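Local coordinates for virulence associated protein VAPB (Rhodococcus equi, PDB 4CV7) that is a plasmid-encoded virulence-associated protein whose molecular role is not established but which probably contributes to the pathogenicity of its host bacterium, at residues A[3-15]-A[19-31]. Residues are numbered along the deposited sequence; the frame is centred on the assembly and turned at random. Where two conformers were deposited one is given.
Sequences EQQYDVHGNVISA and QKFHVYGPEDMVF
His9 and Asn11 both hold CG between their backbone N and carbonyl carbon (chi1 62° and 55°), a rotation that turns the two side chains over the strand 19-25, where they meet Tyr24 and His22. Tyr24 CB lies over one face of the His9 ring, 3.9 Å from its centroid, a CH-pi contact. Asn11 ND2 lies in plane at the edge of the Tyr24 ring, while Asn11 OD1 accepts a weak, bent hydrogen bond from His22 ND1 (3.4 Å). The same N-H also reaches a water that lies 2.6 Å from Asn11 OD1; the His22 side chain is about 2 Å from a bound cobalt ion, a ligating distance. Strands 4-14 and 19-25 form the first antiparallel hairpin (axes at 170°) of the closed eight-stranded, Greek-key barrel. Its register is fixed by paired backbone bonds: Asn11 N to His22 O and His22 N to Asn11 O (both 2.9 Å), repeated between Ile13 and Lys20, then a single nearly straight bond from Tyr24 N to His9 O (2.8 Å). On the buried face, Val12 CG2, in one of two conformers, makes a CH-pi contact over the Phe21 ring, which Phe65 and Tyr67 of strand 64-68 also meet. Towards the hairpin's open end a water donates to both Asp7 O and Tyr24 O, and Pro26 CG packs against Tyr6 CG at 3.6 Å, with Leu55 of helix 55-61 touching both side chains.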
loop_
_atom_site.group_PDB
_atom_site.type_symbol
_atom_site.label_atom_id
_atom_site.label_comp_id
_atom_site.label_asym_id
_atom_site.label_seq_id
_atom_site.Cartn_x
_atom_site.Cartn_y
_atom_site.Cartn_z
ATOM N N GLU A 3 -16.488 -7.635 -2.513
ATOM C CA GLU A 3 -15.023 -7.598 -2.721
ATOM C C GLU A 3 -14.383 -8.942 -3.111
ATOM O O GLU A 3 -14.506 -9.917 -2.411
ATOM C CB GLU A 3 -14.320 -6.985 -1.509
ATOM C CG GLU A 3 -14.578 -5.480 -1.481
ATOM C CD GLU A 3 -13.849 -4.732 -0.434
ATOM O OE1 GLU A 3 -13.557 -5.333 0.631
ATOM O OE2 GLU A 3 -13.675 -3.492 -0.655
ATOM N N GLN A 4 -13.592 -8.934 -4.191
ATOM C CA GLN A 4 -12.703 -10.059 -4.481
ATOM C C GLN A 4 -11.432 -9.940 -3.652
ATOM O O GLN A 4 -11.063 -8.807 -3.288
ATOM C CB GLN A 4 -12.393 -10.127 -5.961
ATOM C CG GLN A 4 -13.595 -10.499 -6.732
ATOM C CD GLN A 4 -13.189 -11.061 -8.088
ATOM O OE1 GLN A 4 -12.355 -11.987 -8.187
ATOM N NE2 GLN A 4 -13.706 -10.463 -9.125
ATOM N N GLN A 5 -10.817 -11.070 -3.344
ATOM C CA GLN A 5 -9.584 -11.151 -2.604
ATOM C C GLN A 5 -8.478 -11.684 -3.441
ATOM O O GLN A 5 -8.627 -12.659 -4.148
ATOM C CB GLN A 5 -9.750 -12.071 -1.405
ATOM C CG GLN A 5 -10.772 -11.540 -0.423
ATOM C CD GLN A 5 -10.990 -12.442 0.733
ATOM O OE1 GLN A 5 -10.131 -13.189 1.155
ATOM N NE2 GLN A 5 -12.129 -12.270 1.315
ATOM N N TYR A 6 -7.302 -11.200 -3.166
ATOM C CA TYR A 6 -6.076 -11.560 -3.860
ATOM C C TYR A 6 -4.924 -11.612 -2.913
ATOM O O TYR A 6 -4.732 -10.638 -2.177
ATOM C CB TYR A 6 -5.766 -10.591 -4.995
ATOM C CG TYR A 6 -6.936 -10.264 -5.956
ATOM C CD1 TYR A 6 -7.829 -9.279 -5.596
ATOM C CD2 TYR A 6 -7.142 -10.948 -7.108
ATOM C CE1 TYR A 6 -8.918 -8.978 -6.401
ATOM C CE2 TYR A 6 -8.160 -10.611 -7.995
ATOM C CZ TYR A 6 -9.067 -9.587 -7.618
ATOM O OH TYR A 6 -10.115 -9.277 -8.439
ATOM N N ASP A 7 -4.030 -12.594 -3.042
ATOM C CA ASP A 7 -2.843 -12.646 -2.253
ATOM C C ASP A 7 -1.896 -11.582 -2.739
ATOM O O ASP A 7 -1.702 -11.437 -3.971
ATOM C CB ASP A 7 -2.175 -14.031 -2.438
ATOM C CG ASP A 7 -2.874 -15.140 -1.711
ATOM O OD1 ASP A 7 -3.691 -14.929 -0.812
ATOM O OD2 ASP A 7 -2.434 -16.266 -2.028
ATOM N N VAL A 8 -1.240 -10.839 -1.857
ATOM C CA VAL A 8 -0.244 -9.872 -2.279
ATOM C C VAL A 8 0.939 -9.919 -1.319
ATOM O O VAL A 8 0.823 -10.521 -0.247
ATOM C CB VAL A 8 -0.768 -8.421 -2.271
ATOM C CG1 VAL A 8 -1.880 -8.247 -3.326
ATOM C CG2 VAL A 8 -1.223 -7.972 -0.884
ATOM N N HIS A 9 2.042 -9.341 -1.723
ATOM C CA HIS A 9 3.178 -9.176 -0.808
ATOM C C HIS A 9 3.809 -7.862 -1.147
ATOM O O HIS A 9 3.522 -7.254 -2.203
ATOM C CB HIS A 9 4.176 -10.321 -0.889
ATOM C CG HIS A 9 4.827 -10.457 -2.239
ATOM N ND1 HIS A 9 4.219 -11.115 -3.295
ATOM C CD2 HIS A 9 6.049 -10.068 -2.708
ATOM C CE1 HIS A 9 5.029 -11.114 -4.347
ATOM N NE2 HIS A 9 6.144 -10.483 -4.022
ATOM N N GLY A 10 4.620 -7.338 -0.288
ATOM C CA GLY A 10 5.204 -6.060 -0.461
ATOM C C GLY A 10 6.342 -5.760 0.461
ATOM O O GLY A 10 6.742 -6.611 1.236
ATOM N N ASN A 11 6.807 -4.518 0.413
ATOM C CA ASN A 11 7.828 -4.135 1.336
ATOM C C ASN A 11 7.745 -2.623 1.597
ATOM O O ASN A 11 7.086 -1.864 0.862
ATOM C CB ASN A 11 9.215 -4.580 0.827
ATOM C CG ASN A 11 9.555 -4.080 -0.584
ATOM O OD1 ASN A 11 9.538 -2.888 -0.854
ATOM N ND2 ASN A 11 9.665 -4.993 -1.524
ATOM N N VAL A 12 8.438 -2.195 2.634
ATOM C CA VAL A 12 8.488 -0.805 3.030
ATOM C C VAL A 12 9.894 -0.472 3.501
ATOM O O VAL A 12 10.491 -1.280 4.254
ATOM C CB VAL A 12 7.453 -0.515 4.131
ATOM C CG1 VAL A 12 7.586 -1.490 5.303
ATOM C CG2 VAL A 12 7.475 0.915 4.621
ATOM N N ILE A 13 10.365 0.712 3.129
ATOM C CA ILE A 13 11.619 1.236 3.684
ATOM C C ILE A 13 11.248 2.559 4.298
ATOM O O ILE A 13 10.772 3.447 3.575
ATOM C CB ILE A 13 12.675 1.421 2.578
ATOM C CG1 ILE A 13 12.866 0.069 1.895
ATOM C CG2 ILE A 13 13.998 1.929 3.151
ATOM C CD1 ILE A 13 13.864 0.008 0.793
ATOM N N SER A 14 11.495 2.739 5.601
ATOM C CA SER A 14 11.249 3.972 6.304
ATOM C C SER A 14 12.519 4.725 6.643
ATOM O O SER A 14 13.397 4.106 7.271
ATOM C CB SER A 14 10.485 3.686 7.569
ATOM O OG SER A 14 10.220 4.932 8.280
ATOM N N ALA A 15 12.498 6.050 6.400
ATOM C CA ALA A 15 13.439 7.002 6.995
ATOM C C ALA A 15 12.895 7.815 8.156
ATOM O O ALA A 15 13.428 8.849 8.426
ATOM C CB ALA A 15 13.953 7.931 5.887
ATOM N N GLN A 19 8.455 7.250 3.866
ATOM C CA GLN A 19 8.466 5.769 3.582
ATOM C C GLN A 19 8.230 5.508 2.134
ATOM O O GLN A 19 7.347 6.097 1.487
ATOM C CB GLN A 19 7.326 5.059 4.352
ATOM C CG GLN A 19 7.488 5.259 5.854
ATOM C CD GLN A 19 6.823 6.531 6.362
ATOM O OE1 GLN A 19 5.721 6.816 5.897
ATOM N NE2 GLN A 19 7.495 7.277 7.209
ATOM N N LYS A 20 8.989 4.523 1.580
ATOM C CA LYS A 20 8.694 4.003 0.257
ATOM C C LYS A 20 8.048 2.634 0.389
ATOM O O LYS A 20 8.545 1.759 1.076
ATOM C CB LYS A 20 10.024 3.820 -0.430
ATOM C CG LYS A 20 9.831 3.164 -1.801
ATOM C CD LYS A 20 9.221 3.981 -2.882
ATOM C CE LYS A 20 10.187 4.746 -3.693
ATOM N NZ LYS A 20 9.413 5.535 -4.706
ATOM N N PHE A 21 6.860 2.495 -0.234
ATOM C CA PHE A 21 6.157 1.254 -0.252
ATOM C C PHE A 21 6.193 0.624 -1.671
ATOM O O PHE A 21 6.045 1.358 -2.654
ATOM C CB PHE A 21 4.639 1.456 0.118
ATOM C CG PHE A 21 4.336 1.635 1.568
ATOM C CD1 PHE A 21 4.691 2.802 2.220
ATOM C CD2 PHE A 21 3.676 0.642 2.302
ATOM C CE1 PHE A 21 4.409 3.000 3.565
ATOM C CE2 PHE A 21 3.410 0.842 3.674
ATOM C CZ PHE A 21 3.760 2.025 4.258
ATOM N N HIS A 22 6.290 -0.693 -1.722
ATOM C CA HIS A 22 6.031 -1.487 -2.954
ATOM C C HIS A 22 5.043 -2.526 -2.576
ATOM O O HIS A 22 5.094 -3.178 -1.531
ATOM C CB HIS A 22 7.291 -2.111 -3.496
ATOM C CG HIS A 22 8.218 -1.081 -4.028
ATOM N ND1 HIS A 22 9.304 -0.631 -3.337
ATOM C CD2 HIS A 22 8.233 -0.444 -5.214
ATOM C CE1 HIS A 22 9.964 0.248 -4.085
ATOM N NE2 HIS A 22 9.340 0.361 -5.233
ATOM N N VAL A 23 4.115 -2.752 -3.449
ATOM C CA VAL A 23 3.241 -3.909 -3.366
ATOM C C VAL A 23 3.201 -4.639 -4.677
ATOM O O VAL A 23 3.027 -4.012 -5.740
ATOM C CB VAL A 23 1.745 -3.549 -3.001
ATOM C CG1 VAL A 23 0.837 -4.753 -2.928
ATOM C CG2 VAL A 23 1.697 -2.761 -1.718
ATOM N N TYR A 24 3.241 -5.945 -4.656
ATOM C CA TYR A 24 3.167 -6.788 -5.862
ATOM C C TYR A 24 1.768 -7.396 -5.861
ATOM O O TYR A 24 1.432 -8.206 -4.982
ATOM C CB TYR A 24 4.296 -7.809 -5.862
ATOM C CG TYR A 24 5.630 -7.040 -5.746
ATOM C CD1 TYR A 24 6.090 -6.371 -6.862
ATOM C CD2 TYR A 24 6.326 -6.838 -4.549
ATOM C CE1 TYR A 24 7.216 -5.587 -6.834
ATOM C CE2 TYR A 24 7.473 -5.990 -4.537
ATOM C CZ TYR A 24 7.881 -5.400 -5.675
ATOM O OH TYR A 24 8.953 -4.566 -5.841
ATOM N N GLY A 25 0.936 -6.955 -6.780
ATOM C CA GLY A 25 -0.444 -7.326 -6.817
ATOM C C GLY A 25 -0.779 -8.334 -7.954
ATOM O O GLY A 25 0.102 -8.698 -8.767
ATOM N N PRO A 26 -2.009 -8.745 -8.037
ATOM C CA PRO A 26 -2.422 -9.696 -9.091
ATOM C C PRO A 26 -2.341 -9.098 -10.474
ATOM O O PRO A 26 -2.269 -7.884 -10.708
ATOM C CB PRO A 26 -3.872 -10.006 -8.707
ATOM C CG PRO A 26 -4.352 -8.793 -7.950
ATOM C CD PRO A 26 -3.137 -8.414 -7.122
ATOM N N GLU A 27 -2.219 -9.990 -11.452
ATOM C CA GLU A 27 -2.082 -9.545 -12.856
ATOM C C GLU A 27 -0.733 -8.822 -13.076
ATOM O O GLU A 27 -0.589 -7.970 -13.959
ATOM C CB GLU A 27 -3.358 -8.825 -13.438
ATOM C CG GLU A 27 -4.558 -9.748 -13.167
ATOM C CD GLU A 27 -5.925 -9.308 -13.696
ATOM O OE1 GLU A 27 -6.016 -8.310 -14.411
ATOM O OE2 GLU A 27 -6.920 -10.074 -13.495
ATOM N N ASP A 28 0.281 -9.188 -12.260
ATOM C CA ASP A 28 1.660 -8.768 -12.489
ATOM C C ASP A 28 1.830 -7.247 -12.339
ATOM O O ASP A 28 2.604 -6.608 -13.015
ATOM C CB ASP A 28 2.225 -9.337 -13.802
ATOM C CG ASP A 28 1.980 -10.843 -13.982
ATOM O OD1 ASP A 28 1.823 -11.619 -12.994
ATOM O OD2 ASP A 28 2.089 -11.264 -15.136
ATOM N N MET A 29 1.052 -6.658 -11.419
ATOM C CA MET A 29 1.066 -5.238 -11.295
ATOM C C MET A 29 1.858 -4.821 -10.040
ATOM O O MET A 29 1.900 -5.543 -9.069
ATOM C CB MET A 29 -0.362 -4.726 -11.125
ATOM C CG MET A 29 -0.667 -3.519 -11.915
ATOM S SD MET A 29 -0.384 -3.576 -13.711
ATOM C CE MET A 29 -1.800 -4.578 -14.233
ATOM N N VAL A 30 2.412 -3.639 -10.038
ATOM C CA VAL A 30 3.237 -3.204 -8.979
ATOM C C VAL A 30 2.795 -1.793 -8.494
ATOM O O VAL A 30 2.611 -0.910 -9.321
ATOM C CB VAL A 30 4.742 -3.123 -9.404
ATOM C CG1 VAL A 30 5.541 -2.597 -8.285
ATOM C CG2 VAL A 30 5.230 -4.462 -9.954
ATOM N N PHE A 31 2.607 -1.650 -7.169
ATOM C CA PHE A 31 2.300 -0.342 -6.535
ATOM C C PHE A 31 3.633 0.250 -6.080
ATOM O O PHE A 31 4.320 -0.396 -5.291
ATOM C CB PHE A 31 1.351 -0.517 -5.428
ATOM C CG PHE A 31 0.977 0.779 -4.739
ATOM C CD1 PHE A 31 0.140 1.664 -5.357
ATOM C CD2 PHE A 31 1.519 1.139 -3.505
ATOM C CE1 PHE A 31 -0.199 2.886 -4.731
ATOM C CE2 PHE A 31 1.120 2.338 -2.885
ATOM C CZ PHE A 31 0.355 3.207 -3.542
HETATM O O HOH W 1 0.431 -10.732 -5.953
HETATM O O HOH W 2 9.894 -0.344 -0.518
#